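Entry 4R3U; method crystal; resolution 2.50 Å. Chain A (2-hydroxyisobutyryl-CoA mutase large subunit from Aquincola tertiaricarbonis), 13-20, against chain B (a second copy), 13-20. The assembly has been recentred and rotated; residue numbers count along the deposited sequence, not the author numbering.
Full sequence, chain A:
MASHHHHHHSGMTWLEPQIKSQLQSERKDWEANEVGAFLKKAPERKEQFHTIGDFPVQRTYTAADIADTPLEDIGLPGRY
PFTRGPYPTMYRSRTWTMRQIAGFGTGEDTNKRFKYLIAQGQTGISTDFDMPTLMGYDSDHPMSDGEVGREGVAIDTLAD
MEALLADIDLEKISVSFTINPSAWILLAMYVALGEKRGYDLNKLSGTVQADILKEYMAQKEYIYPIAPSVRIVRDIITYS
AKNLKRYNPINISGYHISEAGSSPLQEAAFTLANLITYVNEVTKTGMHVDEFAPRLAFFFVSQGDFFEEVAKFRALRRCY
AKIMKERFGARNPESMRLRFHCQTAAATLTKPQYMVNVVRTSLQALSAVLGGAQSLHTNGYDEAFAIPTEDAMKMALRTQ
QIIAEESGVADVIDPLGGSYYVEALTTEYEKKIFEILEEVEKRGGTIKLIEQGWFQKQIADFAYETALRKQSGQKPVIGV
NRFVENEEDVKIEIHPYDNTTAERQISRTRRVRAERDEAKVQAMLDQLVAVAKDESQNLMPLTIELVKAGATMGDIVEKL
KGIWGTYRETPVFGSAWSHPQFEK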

ATOM      1  N   THR A  13      11.870  22.542  28.413  1.00 61.80           N
ATOM      2  CA  THR A  13      10.408  22.440  28.301  1.00 60.76           C
ATOM      3  C   THR A  13       9.838  23.388  27.249  1.00 62.47           C
ATOM      4  O   THR A  13      10.119  24.589  27.282  1.00 62.93           O
ATOM      5  N   TRP A  14       9.027  22.835  26.322  1.00 55.26           N
ATOM      6  CA  TRP A  14       8.410  23.575  25.218  1.00 53.40           C
ATOM      7  C   TRP A  14       6.925  23.782  25.425  1.00 56.60           C
ATOM      8  O   TRP A  14       6.359  24.747  24.902  1.00 56.07           O
ATOM      9  N   LEU A  15       6.293  22.857  26.166  1.00 53.48           N
ATOM     10  CA  LEU A  15       4.871  22.891  26.466  1.00 54.58           C
ATOM     11  C   LEU A  15       4.602  23.694  27.747  1.00 65.24           C
ATOM     12  O   LEU A  15       5.152  23.371  28.811  1.00 66.77           O
ATOM     13  N   GLU A  16       3.777  24.765  27.627  1.00 64.55           N
ATOM     14  CA  GLU A  16       3.376  25.637  28.737  1.00 66.95           C
ATOM     15  C   GLU A  16       2.706  24.759  29.805  1.00 73.22           C
ATOM     16  O   GLU A  16       1.757  24.034  29.472  1.00 72.29           O
ATOM     17  N   PRO A  17       3.235  24.714  31.057  1.00 72.23           N
ATOM     18  CA  PRO A  17       2.638  23.825  32.077  1.00 72.65           C
ATOM     19  C   PRO A  17       1.155  24.076  32.377  1.00 77.77           C
ATOM     20  O   PRO A  17       0.474  23.151  32.819  1.00 77.90           O
ATOM     21  N   GLN A  18       0.647  25.302  32.104  1.00 74.28           N
ATOM     22  CA  GLN A  18      -0.764  25.646  32.276  1.00 74.31           C
ATOM     23  C   GLN A  18      -1.617  24.879  31.235  1.00 75.72           C
ATOM     24  O   GLN A  18      -2.752  24.508  31.533  1.00 76.46           O
ATOM     25  N   ILE A  19      -1.043  24.621  30.031  1.00 68.20           N
ATOM     26  CA  ILE A  19      -1.645  23.841  28.944  1.00 64.65           C
ATOM     27  C   ILE A  19      -1.476  22.316  29.185  1.00 65.00           C
ATOM     28  O   ILE A  19      -2.444  21.578  28.970  1.00 63.66           O
ATOM     29  N   LYS A  20      -0.272  21.851  29.652  1.00 59.10           N
ATOM     30  CA  LYS A  20      -0.010  20.433  29.965  1.00 57.41           C
ATOM     31  C   LYS A  20      -1.004  19.917  31.009  1.00 63.44           C
ATOM     32  O   LYS A  20      -1.483  18.784  30.898  1.00 61.41           O
TER
ATOM     33  N   THR B  13      -2.470  30.016  23.438  1.00 61.80           N
ATOM     34  CA  THR B  13      -1.092  29.645  23.083  1.00 60.76           C
ATOM     35  C   THR B  13      -0.556  28.505  23.946  1.00 62.47           C
ATOM     36  O   THR B  13      -0.608  28.585  25.177  1.00 62.93           O
ATOM     37  N   TRP B  14      -0.033  27.450  23.287  1.00 55.26           N
ATOM     38  CA  TRP B  14       0.502  26.252  23.938  1.00 53.40           C
ATOM     39  C   TRP B  14       2.013  26.190  23.875  1.00 56.60           C
ATOM     40  O   TRP B  14       2.641  25.572  24.740  1.00 56.07           O
ATOM     41  N   LEU B  15       2.590  26.809  22.831  1.00 53.48           N
ATOM     42  CA  LEU B  15       4.026  26.851  22.606  1.00 54.58           C
ATOM     43  C   LEU B  15       4.655  28.060  23.311  1.00 65.24           C
ATOM     44  O   LEU B  15       4.252  29.206  23.060  1.00 66.77           O
ATOM     45  N   GLU B  16       5.623  27.793  24.224  1.00 64.55           N
ATOM     46  CA  GLU B  16       6.363  28.811  24.978  1.00 66.95           C
ATOM     47  C   GLU B  16       7.042  29.744  23.965  1.00 73.22           C
ATOM     48  O   GLU B  16       7.773  29.250  23.095  1.00 72.29           O
ATOM     49  N   PRO B  17       6.743  31.071  23.977  1.00 72.23           N
ATOM     50  CA  PRO B  17       7.341  31.970  22.968  1.00 72.65           C
ATOM     51  C   PRO B  17       8.874  32.001  22.945  1.00 77.77           C
ATOM     52  O   PRO B  17       9.447  32.317  21.902  1.00 77.90           O
ATOM     53  N   GLN B  18       9.537  31.638  24.070  1.00 74.28           N
ATOM     54  CA  GLN B  18      10.995  31.555  24.154  1.00 74.31           C
ATOM     55  C   GLN B  18      11.501  30.380  23.280  1.00 75.72           C
ATOM     56  O   GLN B  18      12.586  30.472  22.707  1.00 76.46           O
ATOM     57  N   ILE B  19      10.687  29.299  23.163  1.00 68.20           N
ATOM     58  CA  ILE B  19      10.939  28.124  22.321  1.00 64.65           C
ATOM     59  C   ILE B  19      10.546  28.395  20.844  1.00 65.00           C
ATOM     60  O   ILE B  19      11.314  28.012  19.954  1.00 63.66           O
ATOM     61  N   LYS B  20       9.380  29.070  20.584  1.00 59.10           N
ATOM     62  CA  LYS B  20       8.928  29.429  19.226  1.00 57.41           C
ATOM     63  C   LYS B  20       9.983  30.281  18.513  1.00 63.44           C
ATOM     64  O   LYS B  20      10.224  30.089  17.317  1.00 61.41           O
TER

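The two copies meet across an exact two-fold axis, so each contact between unlike residues occurs twice, while W14(A), L15(A) and E16(A) also meet their own symmetry mates W14(B), L15(B) and E16(B) across the axis. The backbones of L15(A) and L15(B) are joined in a single beta bridge, their CA atoms 5.6 Å apart, and the backbone hydrogen bonds of that bridge come from the residues that flank them. E16(B) N donates to W14(A) O at 3.2 Å, and E16(A) N to W14(B) O at the same distance; an N-H...O angle of 176° makes both nearly linear. E16(A) thus spends its amide on the partner chain, while its carbonyl turns to its own helix: E16(A) O accepts from I19(A) N at 2.9 Å and from K20(A) N at 3.0 Å.

The side chain of E16(B), with chi1 m and chi2 t, leaves its CA sideways but brings its end closer to the other copy. There E16(B) OE1 accepts a hydrogen bond from T13(A) OG1 at 3.1 Å, T13(A) being in the p rotamer. The same carboxylate oxygen, E16(B) OE1, lies 3.0 Å from T13(A) O, but two acceptors cannot bond as they stand, and the hydroxyl supplies the proton at this end. Near the axis, E16(A) CG and E16(B) CG approach to 3.8 Å.

The apolar part centres on W14(A) and W14(B), both chi1 p. Their rings meet edge to edge, W14(A) CZ3 lying 3.6 Å from W14(B) CZ3, and each indole NE1 is hydrogen-bonded elsewhere in the structure. L15(B) (t, p) points away at CB, yet its end returns to the interface, placing L15(B) CD1 4.0 Å from W14(A) CE3. I19(B) (m, m) points toward the other copy: I19(B) CG2 packs 3.8 Å from W14(A) CB, while I19(B) CD1 comes within 3.5 Å of T13(A) O. Q18(A), K20(A), Q18(B) and K20(B) remain out of reach of the opposing stretch.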

ATOM      1  CB  THR A  13       9.676  22.553  29.664  1.00 70.26           C
ATOM      2  OG1 THR A  13       9.578  23.917  30.066  1.00 74.39           O
ATOM      3  CG2 THR A  13      10.301  21.689  30.763  1.00 70.18           C
ATOM      4  CB  TRP A  14       8.669  22.849  23.887  1.00 49.96           C
ATOM      5  CG  TRP A  14       8.256  21.410  23.882  1.00 49.07           C
ATOM      6  CD1 TRP A  14       8.989  20.342  24.315  1.00 51.63           C
ATOM      7  CD2 TRP A  14       6.994  20.883  23.446  1.00 47.38           C
ATOM      8  NE1 TRP A  14       8.258  19.182  24.190  1.00 49.87           N
ATOM      9  CE2 TRP A  14       7.035  19.481  23.641  1.00 50.27           C
ATOM     10  CE3 TRP A  14       5.819  21.463  22.923  1.00 47.71           C
ATOM     11  CZ2 TRP A  14       5.950  18.650  23.334  1.00 47.97           C
ATOM     12  CZ3 TRP A  14       4.756  20.634  22.598  1.00 47.31           C
ATOM     13  CH2 TRP A  14       4.824  19.247  22.808  1.00 47.02           C
ATOM     14  CB  LEU A  15       4.290  21.456  26.555  1.00 52.69           C
ATOM     15  CG  LEU A  15       2.756  21.323  26.479  1.00 55.63           C
ATOM     16  CD1 LEU A  15       2.216  21.758  25.108  1.00 54.42           C
ATOM     17  CD2 LEU A  15       2.317  19.908  26.801  1.00 54.87           C
ATOM     18  CB  GLU A  16       2.411  26.713  28.256  1.00 68.85           C
ATOM     19  CG  GLU A  16       3.063  27.752  27.367  1.00 82.25           C
ATOM     20  CD  GLU A  16       2.181  28.943  27.052  1.00113.20           C
ATOM     21  OE1 GLU A  16       2.190  29.390  25.882  1.00105.93           O
ATOM     22  OE2 GLU A  16       1.491  29.441  27.973  1.00110.27           O
ATOM     23  CB  PRO A  17       3.545  24.010  33.296  1.00 76.01           C
ATOM     24  CG  PRO A  17       4.806  24.605  32.756  1.00 80.20           C
ATOM     25  CD  PRO A  17       4.375  25.466  31.617  1.00 75.10           C
ATOM     26  CB  GLN A  18      -0.972  27.161  32.172  1.00 77.13           C
ATOM     27  CG  GLN A  18      -2.198  27.645  32.945  1.00 98.12           C
ATOM     28  CD  GLN A  18      -2.496  29.114  32.745  1.00121.62           C
ATOM     29  OE1 GLN A  18      -2.489  29.905  33.696  1.00122.14           O
ATOM     30  NE2 GLN A  18      -2.802  29.509  31.511  1.00107.95           N
ATOM     31  CB  ILE A  19      -1.135  24.302  27.546  1.00 66.18           C
ATOM     32  CG1 ILE A  19      -1.198  25.855  27.368  1.00 67.09           C
ATOM     33  CG2 ILE A  19      -1.846  23.559  26.396  1.00 65.09           C
ATOM     34  CD1 ILE A  19      -2.600  26.509  27.231  1.00 67.19           C
ATOM     35  CB  LYS A  20       1.434  20.202  30.463  1.00 58.83           C
ATOM     36  CG  LYS A  20       1.827  18.706  30.501  1.00 53.36           C
ATOM     37  CD  LYS A  20       3.188  18.415  31.145  1.00 52.39           C
ATOM     38  CE  LYS A  20       3.361  16.932  31.397  1.00 44.70           C
ATOM     39  NZ  LYS A  20       4.692  16.597  31.976  1.00 50.59           N
TER
ATOM     40  CB  THR B  13      -0.123  30.855  23.025  1.00 70.26           C
ATOM     41  OG1 THR B  13       0.286  31.230  24.338  1.00 74.39           O
ATOM     42  CG2 THR B  13      -0.689  32.050  22.253  1.00 70.18           C
ATOM     43  CB  TRP B  14      -0.113  24.990  23.309  1.00 49.96           C
ATOM     44  CG  TRP B  14       0.030  24.915  21.820  1.00 49.07           C
ATOM     45  CD1 TRP B  14      -0.794  25.475  20.886  1.00 51.63           C
ATOM     46  CD2 TRP B  14       1.080  24.263  21.093  1.00 47.38           C
ATOM     47  NE1 TRP B  14      -0.315  25.225  19.620  1.00 49.87           N
ATOM     48  CE2 TRP B  14       0.825  24.466  19.715  1.00 50.27           C
ATOM     49  CE3 TRP B  14       2.229  23.537  21.472  1.00 47.71           C
ATOM     50  CZ2 TRP B  14       1.674  23.972  18.714  1.00 47.97           C
ATOM     51  CZ3 TRP B  14       3.053  23.029  20.478  1.00 47.31           C
ATOM     52  CH2 TRP B  14       2.778  23.252  19.119  1.00 47.02           C
ATOM     53  CB  LEU B  15       4.348  26.838  21.089  1.00 52.69           C
ATOM     54  CG  LEU B  15       5.796  26.490  20.690  1.00 55.63           C
ATOM     55  CD1 LEU B  15       6.155  25.043  21.064  1.00 54.42           C
ATOM     56  CD2 LEU B  15       6.025  26.732  19.212  1.00 54.87           C
ATOM     57  CB  GLU B  16       7.404  28.163  25.881  1.00 68.85           C
ATOM     58  CG  GLU B  16       6.802  27.402  27.045  1.00 82.25           C
ATOM     59  CD  GLU B  16       7.813  26.931  28.070  1.00113.20           C
ATOM     60  OE1 GLU B  16       7.678  25.780  28.546  1.00105.93           O
ATOM     61  OE2 GLU B  16       8.731  27.713  28.412  1.00110.27           O
ATOM     62  CB  PRO B  17       6.711  33.331  23.274  1.00 76.01           C
ATOM     63  CG  PRO B  17       5.501  33.023  24.097  1.00 80.20           C
ATOM     64  CD  PRO B  17       5.872  31.824  24.901  1.00 75.10           C
ATOM     65  CB  GLN B  18      11.449  31.411  25.612  1.00 77.13           C
ATOM     66  CG  GLN B  18      12.858  31.952  25.850  1.00 98.12           C
ATOM     67  CD  GLN B  18      13.373  31.698  27.248  1.00121.62           C
ATOM     68  OE1 GLN B  18      13.674  32.633  28.000  1.00122.14           O
ATOM     69  NE2 GLN B  18      13.523  30.428  27.620  1.00107.95           N
ATOM     70  CB  ILE B  19      10.282  26.838  22.906  1.00 66.18           C
ATOM     71  CG1 ILE B  19      10.589  26.647  24.428  1.00 67.09           C
ATOM     72  CG2 ILE B  19      10.636  25.581  22.083  1.00 65.09           C
ATOM     73  CD1 ILE B  19      12.038  26.261  24.829  1.00 67.19           C
ATOM     74  CB  LYS B  20       7.576  30.177  19.238  1.00 58.83           C
ATOM     75  CG  LYS B  20       6.937  30.289  17.834  1.00 53.36           C
ATOM     76  CD  LYS B  20       5.680  31.166  17.769  1.00 52.39           C
ATOM     77  CE  LYS B  20       5.292  31.448  16.332  1.00 44.70           C
ATOM     78  NZ  LYS B  20       4.046  32.256  16.220  1.00 50.59           N
TER